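Local coordinates for photoreceptor-histidine kinase BphP (PDB 6BAF), which probably senses red and far-red light through a bound biliverdin and passes the signal to its histidine kinase output, at residues Ile161-Ile173 with Leu185-Arg199. Sequence-based numbering, arbitrary orientation.
Sequences IYRFDAEWNGSVI and LGLHFPASDIPRQAR. With BLR (3-[5-[(Z)-(4-ethenyl-3-methyl-5-oxidanylidene-pyrrol-2-ylidene)methyl]-2-[[5-[(Z)-(3-ethenyl-4-methyl-5-oxidanylidene-pyrrol-2-ylidene)methyl]-3-(3-hydroxy-3-oxopropyl)-4-methyl-1H-pyrrol-2-yl]methyl]-4-methyl-1H-pyrrol-3-yl]propanoic acid), chain B.
Ala191 O and Trp168 O face a common water, which lies within hydrogen-bonding distance of both, 3.0 Å from Ala191 O and 2.8 Å from Trp168 O. Ala191 O is also gripped from opposite faces of its plane by Ile194 N and by Arg199 NH2, the latter at 3.2 Å. Arg199 NE reaches Ile194 O at 3.0 Å, nearly in line with that carbonyl. A bend at chi3 (-119°) lays the Arg199 guanidinium almost parallel to the indole of Trp168, 8° between planes; Trp168 CB lies over the centre of the guanidinium, and Arg199 NH1 sits over the indole face, 3.6 Å from Trp168 CG. With an alanine at Arg199, the indole would probably lose its flat partner, and Ala191 O and Ile194 O their side-chain donor. Asn169 OD1 takes a weak bond from Ala191 N. Gly170 and Phe189 form an antiparallel hydrogen-bonded pair. Tyr162 meets Phe189 CD1 with its ring edge, while Tyr162 CE2 packs 3.6 Å from Ile194 CD1. Tyr162, Phe189 and Ile194 line the bilin pocket of the GAF domain, where Asp193 O accepts hydrogen bonds from the chromophore's NA and, weakly, ND. Strand 188-189 is the edge strand of the six-stranded antiparallel sheet, paired with 170-177, and the chain runs on over the chromophore into helix 196-202, with Ile194 touching Leu270 of strand 266-275.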
loop_
_atom_site.group_PDB
_atom_site.type_symbol
_atom_site.label_atom_id
_atom_site.label_comp_id
_atom_site.label_asym_id
_atom_site.label_seq_id
_atom_site.Cartn_x
_atom_site.Cartn_y
_atom_site.Cartn_z
ATOM N N ILE A 161 5.121 -21.736 -2.821
ATOM C CA ILE A 161 6.442 -21.274 -2.421
ATOM C C ILE A 161 7.453 -22.319 -2.893
ATOM O O ILE A 161 7.364 -23.498 -2.530
ATOM C CB ILE A 161 6.574 -21.083 -0.903
ATOM C CG1 ILE A 161 5.553 -20.063 -0.338
ATOM C CG2 ILE A 161 7.981 -20.604 -0.634
ATOM C CD1 ILE A 161 5.611 -18.711 -1.002
ATOM N N TYR A 162 8.427 -21.892 -3.680
ATOM C CA TYR A 162 9.448 -22.766 -4.230
ATOM C C TYR A 162 10.752 -22.348 -3.575
ATOM O O TYR A 162 11.246 -21.252 -3.826
ATOM C CB TYR A 162 9.489 -22.602 -5.743
ATOM C CG TYR A 162 10.428 -23.569 -6.467
ATOM C CD1 TYR A 162 10.046 -24.899 -6.694
ATOM C CD2 TYR A 162 11.682 -23.149 -6.925
ATOM C CE1 TYR A 162 10.882 -25.792 -7.376
ATOM C CE2 TYR A 162 12.543 -24.043 -7.616
ATOM C CZ TYR A 162 12.126 -25.356 -7.837
ATOM O OH TYR A 162 12.943 -26.249 -8.502
ATOM N N ARG A 163 11.303 -23.189 -2.728
ATOM C CA ARG A 163 12.465 -22.816 -1.949
ATOM C C ARG A 163 13.713 -23.513 -2.491
ATOM O O ARG A 163 13.664 -24.700 -2.800
ATOM C CB ARG A 163 12.258 -23.203 -0.487
ATOM C CG ARG A 163 13.414 -22.743 0.358
ATOM C CD ARG A 163 13.291 -23.288 1.765
ATOM N NE ARG A 163 14.374 -22.729 2.573
ATOM C CZ ARG A 163 14.454 -22.849 3.898
ATOM N NH1 ARG A 163 13.498 -23.510 4.572
ATOM N NH2 ARG A 163 15.479 -22.288 4.540
ATOM N N PHE A 164 14.825 -22.774 -2.601
ATOM C CA PHE A 164 16.087 -23.302 -3.116
ATOM C C PHE A 164 16.926 -23.898 -1.993
ATOM O O PHE A 164 17.025 -23.323 -0.905
ATOM C CB PHE A 164 16.900 -22.204 -3.817
ATOM C CG PHE A 164 16.230 -21.622 -5.074
ATOM C CD1 PHE A 164 16.127 -22.370 -6.248
ATOM C CD2 PHE A 164 15.713 -20.322 -5.063
ATOM C CE1 PHE A 164 15.505 -21.864 -7.390
ATOM C CE2 PHE A 164 15.085 -19.771 -6.200
ATOM C CZ PHE A 164 14.972 -20.539 -7.389
ATOM N N ASP A 165 17.575 -25.028 -2.264
ATOM C CA ASP A 165 18.521 -25.524 -1.286
ATOM C C ASP A 165 19.931 -25.043 -1.641
ATOM O O ASP A 165 20.111 -24.145 -2.486
ATOM C CB ASP A 165 18.403 -27.060 -1.169
ATOM C CG ASP A 165 18.883 -27.807 -2.422
ATOM O OD1 ASP A 165 19.552 -27.213 -3.325
ATOM O OD2 ASP A 165 18.585 -29.026 -2.512
ATOM N N ALA A 166 20.934 -25.722 -1.087
ATOM C CA ALA A 166 22.310 -25.229 -0.943
ATOM C C ALA A 166 23.217 -24.755 -2.122
ATOM O O ALA A 166 24.120 -23.982 -1.797
ATOM C CB ALA A 166 23.094 -26.262 -0.139
ATOM N N GLU A 167 23.158 -25.057 -3.427
ATOM C CA GLU A 167 22.910 -26.210 -4.301
ATOM C C GLU A 167 21.910 -25.904 -5.435
ATOM O O GLU A 167 22.094 -26.355 -6.576
ATOM C CB GLU A 167 22.502 -27.439 -3.598
ATOM C CG GLU A 167 22.835 -28.546 -4.606
ATOM C CD GLU A 167 23.495 -29.756 -3.987
ATOM O OE1 GLU A 167 24.102 -29.559 -2.908
ATOM O OE2 GLU A 167 23.400 -30.885 -4.581
ATOM N N TRP A 168 20.879 -25.114 -5.121
ATOM C CA TRP A 168 19.943 -24.504 -6.055
ATOM C C TRP A 168 18.965 -25.494 -6.658
ATOM O O TRP A 168 18.219 -25.132 -7.585
ATOM C CB TRP A 168 20.650 -23.698 -7.152
ATOM C CG TRP A 168 21.482 -22.641 -6.523
ATOM C CD1 TRP A 168 22.841 -22.659 -6.351
ATOM C CD2 TRP A 168 21.009 -21.428 -5.897
ATOM N NE1 TRP A 168 23.246 -21.527 -5.687
ATOM C CE2 TRP A 168 22.149 -20.757 -5.388
ATOM C CE3 TRP A 168 19.736 -20.844 -5.727
ATOM C CZ2 TRP A 168 22.062 -19.513 -4.729
ATOM C CZ3 TRP A 168 19.647 -19.605 -5.070
ATOM C CH2 TRP A 168 20.807 -18.958 -4.575
ATOM N N ASN A 169 18.878 -26.698 -6.109
ATOM C CA ASN A 169 17.673 -27.490 -6.297
ATOM C C ASN A 169 16.516 -26.800 -5.584
ATOM O O ASN A 169 16.719 -25.993 -4.681
ATOM C CB ASN A 169 17.876 -28.898 -5.741
ATOM C CG ASN A 169 19.066 -29.607 -6.398
ATOM O OD1 ASN A 169 19.182 -29.613 -7.630
ATOM N ND2 ASN A 169 19.965 -30.153 -5.588
ATOM N N GLY A 170 15.294 -27.115 -6.000
ATOM C CA GLY A 170 14.135 -26.489 -5.415
ATOM C C GLY A 170 13.173 -27.493 -4.802
ATOM O O GLY A 170 13.151 -28.665 -5.209
ATOM N N SER A 171 12.364 -27.030 -3.834
ATOM C CA SER A 171 11.320 -27.799 -3.183
ATOM C C SER A 171 10.040 -26.987 -3.120
ATOM O O SER A 171 10.087 -25.802 -2.761
ATOM C CB SER A 171 11.708 -28.148 -1.760
ATOM O OG SER A 171 12.817 -29.004 -1.785
ATOM N N VAL A 172 8.909 -27.632 -3.418
ATOM C CA VAL A 172 7.584 -27.037 -3.247
ATOM C C VAL A 172 7.195 -27.208 -1.783
ATOM O O VAL A 172 6.720 -28.277 -1.370
ATOM C CB VAL A 172 6.550 -27.661 -4.171
ATOM C CG1 VAL A 172 5.200 -26.960 -3.977
ATOM C CG2 VAL A 172 7.028 -27.575 -5.630
ATOM N N ILE A 173 7.413 -26.164 -0.980
ATOM C CA ILE A 173 7.160 -26.263 0.459
ATOM C C ILE A 173 5.783 -25.736 0.886
ATOM O O ILE A 173 5.388 -25.959 2.036
ATOM C CB ILE A 173 8.259 -25.544 1.255
ATOM C CG1 ILE A 173 8.150 -24.020 1.064
ATOM C CG2 ILE A 173 9.640 -26.085 0.887
ATOM C CD1 ILE A 173 9.187 -23.230 1.943
ATOM N N LEU A 185 2.802 -30.072 -4.114
ATOM C CA LEU A 185 3.356 -29.898 -2.775
ATOM C C LEU A 185 4.297 -31.048 -2.424
ATOM O O LEU A 185 3.981 -32.216 -2.668
ATOM C CB LEU A 185 2.204 -29.824 -1.759
ATOM C CG LEU A 185 2.621 -29.706 -0.294
ATOM C CD1 LEU A 185 3.452 -28.448 -0.076
ATOM C CD2 LEU A 185 1.399 -29.711 0.636
ATOM N N GLY A 186 5.458 -30.727 -1.839
ATOM C CA GLY A 186 6.430 -31.746 -1.481
ATOM C C GLY A 186 7.401 -32.165 -2.589
ATOM O O GLY A 186 8.430 -32.770 -2.280
ATOM N N LEU A 187 7.126 -31.863 -3.872
ATOM C CA LEU A 187 8.064 -32.243 -4.946
ATOM C C LEU A 187 9.387 -31.472 -4.871
ATOM O O LEU A 187 9.436 -30.294 -4.483
ATOM C CB LEU A 187 7.438 -32.028 -6.323
ATOM C CG LEU A 187 6.257 -32.934 -6.562
ATOM C CD1 LEU A 187 5.711 -32.652 -7.958
ATOM C CD2 LEU A 187 6.740 -34.380 -6.384
ATOM N N HIS A 188 10.474 -32.161 -5.209
ATOM C CA HIS A 188 11.771 -31.530 -5.366
ATOM C C HIS A 188 12.144 -31.571 -6.847
ATOM O O HIS A 188 11.686 -32.439 -7.595
ATOM C CB HIS A 188 12.834 -32.212 -4.504
ATOM C CG HIS A 188 12.558 -32.185 -3.025
ATOM N ND1 HIS A 188 11.284 -32.221 -2.487
ATOM C CD2 HIS A 188 13.405 -32.154 -1.967
ATOM C CE1 HIS A 188 11.360 -32.210 -1.169
ATOM N NE2 HIS A 188 12.637 -32.176 -0.827
ATOM N N PHE A 189 12.919 -30.587 -7.291
ATOM C CA PHE A 189 13.251 -30.481 -8.707
ATOM C C PHE A 189 14.724 -30.126 -8.826
ATOM O O PHE A 189 15.293 -29.528 -7.908
ATOM C CB PHE A 189 12.422 -29.408 -9.447
ATOM C CG PHE A 189 10.945 -29.711 -9.538
ATOM C CD1 PHE A 189 10.104 -29.479 -8.451
ATOM C CD2 PHE A 189 10.392 -30.189 -10.718
ATOM C CE1 PHE A 189 8.754 -29.741 -8.534
ATOM C CE2 PHE A 189 9.042 -30.461 -10.806
ATOM C CZ PHE A 189 8.203 -30.227 -9.693
ATOM N N PRO A 190 15.376 -30.486 -9.930
ATOM C CA PRO A 190 16.813 -30.199 -10.049
ATOM C C PRO A 190 17.079 -28.720 -10.299
ATOM O O PRO A 190 16.251 -28.003 -10.863
ATOM C CB PRO A 190 17.251 -31.041 -11.259
ATOM C CG PRO A 190 15.994 -31.202 -12.078
ATOM C CD PRO A 190 14.857 -31.277 -11.057
ATOM N N ALA A 191 18.301 -28.290 -9.963
ATOM C CA ALA A 191 18.683 -26.896 -10.149
ATOM C C ALA A 191 18.526 -26.429 -11.590
ATOM O O ALA A 191 18.292 -25.235 -11.823
ATOM C CB ALA A 191 20.124 -26.665 -9.711
ATOM N N SER A 192 18.657 -27.326 -12.580
ATOM C CA SER A 192 18.645 -26.801 -13.947
ATOM C C SER A 192 17.263 -26.349 -14.392
ATOM O O SER A 192 17.161 -25.665 -15.417
ATOM C CB SER A 192 19.197 -27.831 -14.948
ATOM O OG SER A 192 18.855 -29.157 -14.555
ATOM N N ASP A 193 16.201 -26.692 -13.659
ATOM C CA ASP A 193 14.874 -26.234 -14.086
ATOM C C ASP A 193 14.729 -24.727 -13.973
ATOM O O ASP A 193 13.901 -24.136 -14.676
ATOM C CB ASP A 193 13.784 -26.911 -13.277
ATOM C CG ASP A 193 13.624 -28.380 -13.637
ATOM O OD1 ASP A 193 14.438 -28.914 -14.436
ATOM O OD2 ASP A 193 12.676 -29.004 -13.126
ATOM N N ILE A 194 15.524 -24.092 -13.123
ATOM C CA ILE A 194 15.606 -22.634 -13.122
ATOM C C ILE A 194 17.095 -22.338 -13.201
ATOM O O ILE A 194 17.768 -22.206 -12.165
ATOM C CB ILE A 194 14.940 -22.002 -11.884
ATOM C CG1 ILE A 194 13.554 -22.631 -11.643
ATOM C CG2 ILE A 194 14.905 -20.447 -12.047
ATOM C CD1 ILE A 194 12.703 -21.922 -10.517
ATOM N N PRO A 195 17.642 -22.237 -14.401
ATOM C CA PRO A 195 19.098 -22.286 -14.554
ATOM C C PRO A 195 19.730 -21.000 -14.064
ATOM O O PRO A 195 19.075 -20.000 -13.760
ATOM C CB PRO A 195 19.312 -22.483 -16.062
ATOM C CG PRO A 195 18.044 -21.887 -16.691
ATOM C CD PRO A 195 16.930 -22.198 -15.692
ATOM N N ARG A 196 21.050 -21.025 -14.053
ATOM C CA ARG A 196 21.794 -20.078 -13.245
ATOM C C ARG A 196 21.659 -18.643 -13.758
ATOM O O ARG A 196 21.566 -17.704 -12.961
ATOM C CB ARG A 196 23.237 -20.521 -13.195
ATOM C CG ARG A 196 24.155 -19.427 -12.964
ATOM C CD ARG A 196 25.210 -19.956 -12.094
ATOM N NE ARG A 196 26.399 -19.157 -12.297
ATOM C CZ ARG A 196 27.425 -19.158 -11.455
ATOM N NH1 ARG A 196 27.351 -19.907 -10.349
ATOM N NH2 ARG A 196 28.488 -18.399 -11.713
ATOM N N GLN A 197 21.640 -18.432 -15.066
ATOM C CA GLN A 197 21.453 -17.058 -15.516
ATOM C C GLN A 197 20.028 -16.556 -15.248
ATOM O O GLN A 197 19.825 -15.343 -15.146
ATOM C CB GLN A 197 21.813 -16.929 -17.007
ATOM C CG GLN A 197 20.741 -17.398 -18.008
ATOM C CD GLN A 197 20.637 -18.914 -18.151
ATOM O OE1 GLN A 197 20.805 -19.676 -17.178
ATOM N NE2 GLN A 197 20.358 -19.365 -19.375
ATOM N N ALA A 198 19.039 -17.447 -15.133
ATOM C CA ALA A 198 17.706 -17.009 -14.720
ATOM C C ALA A 198 17.722 -16.612 -13.252
ATOM O O ALA A 198 17.238 -15.532 -12.883
ATOM C CB ALA A 198 16.673 -18.111 -14.968
ATOM N N ARG A 199 18.323 -17.451 -12.410
ATOM C CA ARG A 199 18.400 -17.159 -10.989
ATOM C C ARG A 199 19.121 -15.848 -10.731
ATOM O O ARG A 199 18.746 -15.096 -9.825
ATOM C CB ARG A 199 19.130 -18.255 -10.250
ATOM C CG ARG A 199 18.375 -19.533 -9.918
ATOM C CD ARG A 199 19.411 -20.390 -9.166
ATOM N NE ARG A 199 19.600 -21.569 -9.931
ATOM C CZ ARG A 199 20.734 -22.124 -10.310
ATOM N NH1 ARG A 199 21.934 -21.675 -9.964
ATOM N NH2 ARG A 199 20.599 -23.198 -11.044
HETATM C CHA BLR B . 12.485 -20.045 -15.732
HETATM N NA BLR B . 11.569 -22.114 -14.592
HETATM C C1A BLR B . 11.616 -20.783 -14.747
HETATM C C2A BLR B . 10.742 -20.157 -13.853
HETATM C C3A BLR B . 10.164 -21.124 -13.112
HETATM C C4A BLR B . 10.674 -22.339 -13.593
HETATM C CMA BLR B . 9.140 -20.874 -11.965
HETATM C CAA BLR B . 10.534 -18.644 -13.749
HETATM C CBA BLR B . 9.549 -18.097 -14.815
HETATM C CGA BLR B . 8.086 -18.393 -14.448
HETATM O O1A BLR B . 7.659 -17.921 -13.353
HETATM O O2A BLR B . 7.304 -19.094 -15.197
HETATM C CHB BLR B . 10.409 -23.758 -13.139
HETATM N NB BLR B . 7.921 -23.680 -12.759
HETATM C C1B BLR B . 9.327 -24.203 -12.568
HETATM C C2B BLR B . 9.227 -25.349 -11.632
HETATM C C3B BLR B . 7.896 -25.555 -11.229
HETATM C C4B BLR B . 7.015 -24.549 -11.886
HETATM C CMB BLR B . 10.394 -26.206 -11.128
HETATM O OB BLR B . 5.845 -24.425 -11.798
HETATM C CAB BLR B . 7.494 -26.653 -10.230
HETATM C CBB BLR B . 6.274 -26.744 -9.754
HETATM N NC BLR B . 13.931 -25.004 -17.679
HETATM C C1C BLR B . 14.054 -26.516 -17.743
HETATM C C2C BLR B . 15.263 -26.783 -18.578
HETATM C C3C BLR B . 15.885 -25.580 -19.003
HETATM C C4C BLR B . 15.090 -24.427 -18.475
HETATM C CMC BLR B . 15.740 -28.188 -18.879
HETATM O OC BLR B . 13.337 -27.320 -17.253
HETATM C CAC BLR B . 17.150 -25.472 -19.876
HETATM C CBC BLR B . 18.293 -26.104 -19.553
HETATM C CHD BLR B . 15.354 -23.173 -18.671
HETATM N ND BLR B . 13.665 -22.039 -16.889
HETATM C C1D BLR B . 14.655 -22.023 -17.990
HETATM C C2D BLR B . 14.930 -20.662 -18.421
HETATM C C3D BLR B . 14.135 -19.784 -17.570
HETATM C C4D BLR B . 13.340 -20.601 -16.585
HETATM C CMD BLR B . 15.901 -20.262 -19.538
HETATM C CAD BLR B . 14.084 -18.273 -17.662
HETATM C CBD BLR B . 12.856 -17.881 -18.469
HETATM C CGD BLR B . 13.045 -16.381 -18.592
HETATM O O1D BLR B . 13.048 -15.666 -17.533
HETATM O O2D BLR B . 13.287 -15.892 -19.737
HETATM O O HOH W 1 15.027 -25.711 -9.658
HETATM O O HOH W 2 16.907 -23.738 -9.575
#